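Local atomic coordinates of uncharacterized protein lp_2219 (Lactobacillus plantarum, PDB entry 3HFQ), a protein that is of unknown function but folds as a seven-bladed beta-propeller of the lactonase family, so it may act on a lactone ring. Residues A[146-149]-A[150-154]; A[294-297]-A[298-301]. The protein carries 1 engineered substitution. All coordinates share one frame; numbering follows the deposited sequence.

Interactions 1 and 2 are the same structural event in two different sheets of the propeller: each is the tight turn, through a proline and a type I turn, between the first and second strands of a four-stranded antiparallel sheet. Their centres lie about 24 Å apart and their nearest atoms about 15 Å, so they do not touch. Both are partly buried, with exposed prolines and buried residues beside them. The chemistry differs. In 146-149 with 150-154, a threonine hydroxyl ties the turn together and an aspartate-arginine salt bridge reinforces it. In 294-297 with 298-301, an aspartate takes the threonine's place before the proline, and its carboxylate gathers the bonds beside a phenylalanine.

Interaction 1 of 2, residues A[146-149]-A[150-154]; sequences TDLT and PDNRL
The carboxylate of Asp151 is shared between Thr149 and Arg153. Thr149 OG1 meets Asp151 OD1 nearly along its C-O bond, 2.6 Å away. Asp151 OD2 takes Arg153 NE at 2.7 Å on the syn side, 31° out of the carboxylate plane, forming a salt bridge with the extended Arg153 chain. The hydroxyl of Thr149 also accepts: Arg153 N reaches OG1 at 2.8 Å. With chi1 at 62°, OG1 sits between the backbone N and the carbonyl carbon, turned into the loop to do both jobs. A valine in place of Thr149 would probably leave the Arg153 amide without its acceptor and Asp151 OD1 short of one of its donors. Tyr216 gives OD1 a second donor, and Asn168 and Thr218 hold the guanidinium. Across the strand end, Leu148 CD2 lies over the backbone, 3.6 Å from Arg153 O, while Leu154 CD1 packs 3.5 Å from Asp147 C. Thr149 N bonds to Arg153 O at 2.8 Å, and Asn152 N to Thr149 O at 2.9 Å. Asn152 has a left-handed backbone, a conformation that asparagine tolerates well. This is a type I turn with a G1 beta bulge, a hairpin joining strands 143-148 and 154-158 of one propeller blade.

Interaction 2 of 2, residues A[294-297]-A[298-301]; sequences DPTE and AFVV
Asp294 and Phe299 meet through both backbone and side chain. Asp294 N gives its hydrogen to Phe299 O at 3.0 Å, and the amide of Phe299 returns to the carboxylate instead of a carbonyl: Phe299 N reaches Asp294 OD1 at 2.9 Å, from 43° above the carboxylate plane. The same carboxyl group stands at the edge of the Phe299 ring, with Asp294 CG in the ring plane and Asp294 OD2 3.8 Å from Phe299 CD2, so the polar group looks at the ring's hydrogens and not at its pi cloud. The two flat groups are turned 75° against each other. A chi1 of 76° places the carboxylate over the turn.

Thr296 fixes the rotation of the Asp294 carboxylate: Thr296 OG1 donates to Asp294 OD2 at 2.5 Å, on the syn lone pair, and accepts from Ala298 N at 3.2 Å, relaying the carboxylate's hold to the far side of the turn. A weak bond from Thr296 N to OD2 adds to this. Ala298 CB, small enough for the place, fits 3.5 Å from Thr296 OG1. Farther out, Glu297 takes a left-handed backbone, its carbonyl bonded to Arg315 and its carboxylate to His249 N, while Phe299 packs on Leu312. Asp294 touches Phe339. The nearby Glu3 would tend to raise the proton affinity of Asp294, and the hydrogen bonds to the Asp294 carboxylate would oppose this.

Aspartate suits the position before proline because a short carboxylate can fold back over the backbone. The result is a type I turn with a weakly bonded Asx-Pro turn, closing the hairpin between strands 290-293 and 299-304 of a propeller blade.

Interaction 1 of 2, residues A[146-149]-A[150-154]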
# COMPACT_ATOMS: atom_id res chain seq x y z
N THR A 146 -7.20 -1.53 3.88
CA THR A 146 -8.13 -2.61 4.19
C THR A 146 -7.45 -3.91 3.78
O THR A 146 -7.49 -4.30 2.62
CB THR A 146 -9.45 -2.49 3.38
OG1 THR A 146 -9.15 -2.38 1.99
CG2 THR A 146 -10.25 -1.27 3.83
N ASP A 147 -6.80 -4.57 4.74
CA ASP A 147 -6.12 -5.82 4.43
C ASP A 147 -6.18 -6.81 5.59
O ASP A 147 -6.48 -6.43 6.72
CB ASP A 147 -4.67 -5.55 4.02
CG ASP A 147 -4.24 -6.39 2.83
OD1 ASP A 147 -4.67 -7.56 2.75
OD2 ASP A 147 -3.46 -5.90 1.98
N LEU A 148 -5.89 -8.07 5.29
CA LEU A 148 -5.97 -9.16 6.26
C LEU A 148 -4.93 -9.21 7.39
O LEU A 148 -3.77 -8.87 7.20
CB LEU A 148 -5.95 -10.50 5.52
CG LEU A 148 -7.10 -10.74 4.54
CD1 LEU A 148 -6.79 -11.95 3.68
CD2 LEU A 148 -8.40 -10.93 5.31
N THR A 149 -5.38 -9.67 8.55
CA THR A 149 -4.52 -9.83 9.71
C THR A 149 -4.03 -11.28 9.67
O THR A 149 -4.53 -12.08 8.88
CB THR A 149 -5.29 -9.62 11.04
OG1 THR A 149 -6.32 -10.61 11.15
CG2 THR A 149 -5.90 -8.24 11.10
N PRO A 150 -3.07 -11.64 10.53
CA PRO A 150 -2.54 -13.01 10.55
C PRO A 150 -3.62 -14.08 10.72
O PRO A 150 -3.49 -15.18 10.17
CB PRO A 150 -1.56 -12.98 11.73
CG PRO A 150 -1.05 -11.57 11.69
CD PRO A 150 -2.33 -10.78 11.48
N ASP A 151 -4.67 -13.77 11.47
CA ASP A 151 -5.75 -14.72 11.70
C ASP A 151 -6.96 -14.46 10.80
O ASP A 151 -8.09 -14.86 11.10
CB ASP A 151 -6.15 -14.74 13.18
CG ASP A 151 -6.62 -13.39 13.68
OD1 ASP A 151 -6.22 -12.36 13.11
OD2 ASP A 151 -7.38 -13.37 14.67
N ASN A 152 -6.70 -13.78 9.69
CA ASN A 152 -7.69 -13.47 8.68
C ASN A 152 -8.87 -12.56 9.02
O ASN A 152 -9.95 -12.70 8.45
CB ASN A 152 -8.18 -14.77 8.05
CG ASN A 152 -7.08 -15.48 7.28
OD1 ASN A 152 -6.61 -14.97 6.26
ND2 ASN A 152 -6.66 -16.63 7.77
N ARG A 153 -8.65 -11.64 9.95
CA ARG A 153 -9.66 -10.65 10.27
C ARG A 153 -9.23 -9.52 9.34
O ARG A 153 -8.22 -9.66 8.64
CB ARG A 153 -9.58 -10.23 11.74
CG ARG A 153 -9.82 -11.36 12.74
CD ARG A 153 -9.75 -10.83 14.16
NE ARG A 153 -9.52 -11.87 15.16
CZ ARG A 153 -10.46 -12.40 15.94
NH1 ARG A 153 -11.72 -12.01 15.84
NH2 ARG A 153 -10.12 -13.32 16.84
N LEU A 154 -9.95 -8.40 9.31
CA LEU A 154 -9.58 -7.31 8.41
C LEU A 154 -9.20 -6.05 9.17
O LEU A 154 -10.00 -5.52 9.95
CB LEU A 154 -10.73 -6.98 7.45
CG LEU A 154 -10.40 -5.99 6.33
CD1 LEU A 154 -9.62 -6.72 5.23
CD2 LEU A 154 -11.69 -5.39 5.74

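Interaction 2 of 2, residues A[294-297]-A[298-301]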
# COMPACT_ATOMS: atom_id res chain seq x y z
N ASP A 294 11.67 -6.73 -4.30
CA ASP A 294 11.32 -7.66 -5.36
C ASP A 294 11.18 -9.04 -4.71
O ASP A 294 11.51 -9.20 -3.53
CB ASP A 294 12.42 -7.69 -6.43
CG ASP A 294 13.64 -8.47 -6.00
OD1 ASP A 294 14.21 -8.15 -4.94
OD2 ASP A 294 14.02 -9.41 -6.73
N PRO A 295 10.68 -10.04 -5.45
CA PRO A 295 10.51 -11.38 -4.88
C PRO A 295 11.77 -12.01 -4.27
O PRO A 295 11.68 -12.72 -3.27
CB PRO A 295 9.97 -12.18 -6.07
CG PRO A 295 9.14 -11.16 -6.79
CD PRO A 295 10.08 -9.96 -6.79
N THR A 296 12.93 -11.74 -4.86
CA THR A 296 14.17 -12.30 -4.33
C THR A 296 14.62 -11.51 -3.10
O THR A 296 15.41 -12.00 -2.29
CB THR A 296 15.32 -12.25 -5.36
OG1 THR A 296 15.72 -10.89 -5.58
CG2 THR A 296 14.88 -12.86 -6.68
N GLU A 297 14.09 -10.30 -2.98
CA GLU A 297 14.40 -9.39 -1.89
C GLU A 297 15.83 -8.87 -1.94
O GLU A 297 16.37 -8.39 -0.95
CB GLU A 297 14.13 -10.04 -0.53
CG GLU A 297 12.66 -10.38 -0.30
CD GLU A 297 12.25 -10.31 1.16
OE1 GLU A 297 13.04 -10.72 2.03
OE2 GLU A 297 11.12 -9.84 1.43
N ALA A 298 16.44 -8.95 -3.12
CA ALA A 298 17.80 -8.46 -3.32
C ALA A 298 17.73 -7.08 -3.96
O ALA A 298 18.76 -6.44 -4.22
CB ALA A 298 18.59 -9.42 -4.21
N PHE A 299 16.51 -6.61 -4.20
CA PHE A 299 16.29 -5.31 -4.82
C PHE A 299 15.06 -4.61 -4.26
O PHE A 299 14.19 -5.24 -3.64
CB PHE A 299 16.07 -5.48 -6.33
CG PHE A 299 17.21 -6.13 -7.04
CD1 PHE A 299 18.29 -5.38 -7.49
CD2 PHE A 299 17.21 -7.50 -7.26
CE1 PHE A 299 19.36 -5.99 -8.16
CE2 PHE A 299 18.27 -8.12 -7.92
CZ PHE A 299 19.34 -7.37 -8.37
N VAL A 300 15.00 -3.30 -4.49
CA VAL A 300 13.86 -2.49 -4.08
C VAL A 300 13.59 -1.53 -5.23
O VAL A 300 14.52 -0.98 -5.82
CB VAL A 300 14.14 -1.65 -2.82
CG1 VAL A 300 13.01 -0.64 -2.61
CG2 VAL A 300 14.26 -2.56 -1.60
N VAL A 301 12.32 -1.35 -5.56
CA VAL A 301 11.93 -0.43 -6.62
C VAL A 301 10.96 0.57 -6.00
O VAL A 301 10.02 0.19 -5.31
CB VAL A 301 11.22 -1.16 -7.78
CG1 VAL A 301 10.59 -0.15 -8.75
CG2 VAL A 301 12.21 -2.03 -8.52